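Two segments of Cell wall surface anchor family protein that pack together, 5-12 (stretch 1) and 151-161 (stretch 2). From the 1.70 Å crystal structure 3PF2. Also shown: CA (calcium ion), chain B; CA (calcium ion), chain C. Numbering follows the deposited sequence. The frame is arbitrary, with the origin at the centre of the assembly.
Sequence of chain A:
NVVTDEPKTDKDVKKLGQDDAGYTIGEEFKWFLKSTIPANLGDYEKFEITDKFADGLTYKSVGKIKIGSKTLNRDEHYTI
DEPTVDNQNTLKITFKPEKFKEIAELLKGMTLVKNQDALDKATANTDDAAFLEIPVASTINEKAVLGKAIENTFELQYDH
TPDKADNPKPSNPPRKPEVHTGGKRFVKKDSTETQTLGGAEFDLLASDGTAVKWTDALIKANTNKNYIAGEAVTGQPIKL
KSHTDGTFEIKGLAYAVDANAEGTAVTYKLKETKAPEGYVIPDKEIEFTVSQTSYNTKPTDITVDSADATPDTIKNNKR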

# COMPACT_ATOMS: atom_id res chain seq x y z
N ASP A 5 27.68 -2.48 17.29
CA ASP A 5 27.57 -2.04 15.90
C ASP A 5 26.65 -2.98 15.11
O ASP A 5 26.58 -2.90 13.88
CB ASP A 5 28.96 -2.02 15.23
CG ASP A 5 29.69 -3.36 15.36
OD1 ASP A 5 29.03 -4.38 15.70
OD2 ASP A 5 30.92 -3.41 15.12
N GLU A 6 25.98 -3.89 15.83
CA GLU A 6 25.13 -4.90 15.19
C GLU A 6 23.91 -4.21 14.55
O GLU A 6 23.55 -3.11 14.96
CB GLU A 6 24.74 -5.97 16.21
CG GLU A 6 25.91 -6.89 16.59
CD GLU A 6 25.64 -7.78 17.80
OE1 GLU A 6 24.51 -8.30 17.93
OE2 GLU A 6 26.56 -7.95 18.63
N PRO A 7 23.29 -4.85 13.54
CA PRO A 7 22.27 -4.13 12.75
C PRO A 7 21.01 -3.65 13.50
O PRO A 7 20.42 -4.40 14.27
CB PRO A 7 21.87 -5.15 11.68
CG PRO A 7 23.05 -6.08 11.57
CD PRO A 7 23.58 -6.19 12.98
N LYS A 8 20.66 -2.39 13.27
CA LYS A 8 19.35 -1.86 13.66
C LYS A 8 18.54 -1.82 12.38
O LYS A 8 19.08 -1.55 11.30
CB LYS A 8 19.51 -0.44 14.21
CG LYS A 8 20.02 -0.36 15.64
CD LYS A 8 21.52 -0.58 15.68
CE LYS A 8 22.03 -0.55 17.08
NZ LYS A 8 23.36 -1.22 17.09
N THR A 9 17.24 -2.08 12.49
CA THR A 9 16.39 -2.17 11.31
C THR A 9 15.18 -1.24 11.42
O THR A 9 14.76 -0.90 12.51
CB THR A 9 15.91 -3.62 11.06
OG1 THR A 9 15.44 -4.20 12.29
CG2 THR A 9 17.07 -4.46 10.51
N ASP A 10 14.66 -0.83 10.28
CA ASP A 10 13.43 -0.03 10.23
C ASP A 10 12.78 -0.29 8.88
O ASP A 10 13.44 -0.75 7.95
CB ASP A 10 13.76 1.46 10.36
CG ASP A 10 12.53 2.35 10.22
OD1 ASP A 10 11.47 2.00 10.75
OD2 ASP A 10 12.62 3.42 9.61
N LYS A 11 11.50 0.04 8.77
CA LYS A 11 10.83 -0.04 7.47
C LYS A 11 10.06 1.27 7.27
O LYS A 11 9.50 1.82 8.21
CB LYS A 11 9.87 -1.24 7.44
CG LYS A 11 9.32 -1.62 6.05
CD LYS A 11 8.36 -2.81 6.15
CE LYS A 11 7.80 -3.21 4.78
NZ LYS A 11 7.05 -4.50 4.82
N ASP A 12 10.08 1.77 6.04
CA ASP A 12 9.31 2.95 5.64
C ASP A 12 8.40 2.58 4.47
O ASP A 12 8.46 1.48 3.93
CB ASP A 12 10.25 4.07 5.15
CG ASP A 12 11.13 4.63 6.25
OD1 ASP A 12 10.88 4.35 7.46
OD2 ASP A 12 12.09 5.36 5.90
N GLU A 151 -0.19 -2.95 7.94
CA GLU A 151 1.18 -2.78 8.38
C GLU A 151 2.13 -3.71 7.64
O GLU A 151 1.72 -4.73 7.10
CB GLU A 151 1.30 -3.08 9.89
CG GLU A 151 0.40 -2.23 10.77
CD GLU A 151 0.62 -2.54 12.24
OE1 GLU A 151 0.08 -3.58 12.72
OE2 GLU A 151 1.31 -1.75 12.91
N ASN A 152 3.40 -3.35 7.67
CA ASN A 152 4.47 -4.23 7.24
C ASN A 152 5.68 -4.09 8.13
O ASN A 152 5.95 -3.04 8.71
CB ASN A 152 4.87 -3.92 5.79
CG ASN A 152 5.86 -4.93 5.24
OD1 ASN A 152 5.52 -6.09 5.13
N THR A 153 6.43 -5.19 8.21
CA THR A 153 7.69 -5.20 8.90
C THR A 153 8.48 -6.36 8.31
O THR A 153 8.01 -7.03 7.38
CB THR A 153 7.49 -5.34 10.43
OG1 THR A 153 8.75 -5.18 11.07
CG2 THR A 153 6.89 -6.69 10.80
N PHE A 154 9.70 -6.56 8.81
CA PHE A 154 10.51 -7.68 8.37
C PHE A 154 11.42 -8.06 9.50
O PHE A 154 11.54 -7.32 10.49
CB PHE A 154 11.33 -7.31 7.13
CG PHE A 154 12.36 -6.25 7.37
CD1 PHE A 154 13.69 -6.59 7.62
CD2 PHE A 154 12.02 -4.90 7.32
CE1 PHE A 154 14.66 -5.60 7.83
CE2 PHE A 154 12.97 -3.91 7.53
CZ PHE A 154 14.31 -4.25 7.78
N GLU A 155 12.10 -9.20 9.36
CA GLU A 155 13.09 -9.60 10.35
C GLU A 155 14.40 -9.86 9.66
O GLU A 155 14.43 -10.51 8.62
CB GLU A 155 12.66 -10.85 11.09
CG GLU A 155 13.71 -11.28 12.12
CD GLU A 155 13.20 -12.33 13.05
OE1 GLU A 155 12.58 -11.95 14.07
OE2 GLU A 155 13.43 -13.54 12.78
N LEU A 156 15.47 -9.34 10.23
CA LEU A 156 16.82 -9.68 9.79
C LEU A 156 17.38 -10.73 10.74
O LEU A 156 17.28 -10.57 11.95
CB LEU A 156 17.71 -8.43 9.80
CG LEU A 156 19.22 -8.64 9.67
CD1 LEU A 156 19.57 -9.22 8.29
CD2 LEU A 156 19.98 -7.34 9.90
N GLN A 157 17.91 -11.81 10.18
CA GLN A 157 18.68 -12.78 10.96
C GLN A 157 20.12 -12.57 10.53
O GLN A 157 20.45 -12.75 9.36
CB GLN A 157 18.24 -14.22 10.67
CG GLN A 157 16.92 -14.65 11.32
CD GLN A 157 17.05 -14.89 12.83
OE1 GLN A 157 18.08 -15.38 13.31
NE2 GLN A 157 15.99 -14.57 13.58
N TYR A 158 20.96 -12.15 11.46
CA TYR A 158 22.36 -11.87 11.13
C TYR A 158 23.29 -12.68 12.02
O TYR A 158 22.97 -12.94 13.19
CB TYR A 158 22.65 -10.38 11.27
CG TYR A 158 22.59 -9.86 12.69
CD1 TYR A 158 23.72 -9.87 13.52
CD2 TYR A 158 21.38 -9.36 13.21
CE1 TYR A 158 23.67 -9.40 14.83
CE2 TYR A 158 21.33 -8.87 14.53
CZ TYR A 158 22.47 -8.90 15.32
OH TYR A 158 22.42 -8.44 16.59
N ASP A 159 24.41 -13.12 11.45
CA ASP A 159 25.44 -13.82 12.22
C ASP A 159 26.72 -13.01 12.11
O ASP A 159 27.39 -13.02 11.06
CB ASP A 159 25.62 -15.26 11.69
CG ASP A 159 26.61 -16.09 12.52
OD1 ASP A 159 27.47 -15.50 13.18
OD2 ASP A 159 26.51 -17.33 12.48
N HIS A 160 27.02 -12.28 13.19
CA HIS A 160 28.15 -11.36 13.28
C HIS A 160 29.45 -12.01 13.76
O HIS A 160 30.49 -11.34 13.81
CB HIS A 160 27.81 -10.16 14.19
CG HIS A 160 27.93 -10.42 15.66
ND1 HIS A 160 29.04 -10.03 16.39
CD2 HIS A 160 27.07 -10.96 16.55
CE1 HIS A 160 28.87 -10.36 17.66
NE2 HIS A 160 27.69 -10.94 17.78
N THR A 161 29.38 -13.29 14.12
CA THR A 161 30.56 -13.98 14.66
C THR A 161 31.26 -14.88 13.64
O THR A 161 30.68 -15.85 13.18
CB THR A 161 30.21 -14.79 15.93
OG1 THR A 161 29.11 -15.67 15.66
CG2 THR A 161 29.86 -13.85 17.07
CA CA B . 10.14 3.72 9.48
CA CA C . 28.76 -17.39 13.74
O HOH W 1 21.07 -5.92 16.31
O HOH W 2 8.62 2.99 11.14
O HOH W 3 10.59 5.76 10.64

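A side-chain amide can join two segments of a chain, and this cell wall surface anchor family protein illustrates how packing surrounds such a bond. The stretches run nearly antiparallel, their directions 167° apart, with Lys11 near Thr153 at one end and Glu6 near His160 at the other. No backbone hydrogen bond joins them, and side chains make most of the contact.

Lys11 covers the most surface. Its fully extended side chain, every chi angle near t, delivers NZ to Asn152 CG at 1.3 Å, a covalent bond. The ND2 atom of Asn152 is absent from the model, as expected when the lysine nitrogen has replaced it in an isopeptide linkage.

Phe154 comes next. Although its CA-to-CB bond points sideways, the ring reaches stretch 1, meeting Asp10 O edge-on through CE2 at 3.2 Å; the aromatic rim, slightly positive, suits a carbonyl oxygen. Thr9 CB lies 3.7 Å from Phe154 CZ.

Glu6 secures the far end. Tyr158 OH donates a very short hydrogen bond, 2.5 Å, to Glu6 OE1, while Glu6 CG sits over the His160 ring in a CH-pi contact. Next to Glu6, Pro7 CD lies over the face of the Tyr158 ring in a CH-pi contact, 3.5 Å from its centroid, and Pro7 CB packs against Leu156 CD2 at 3.4 Å.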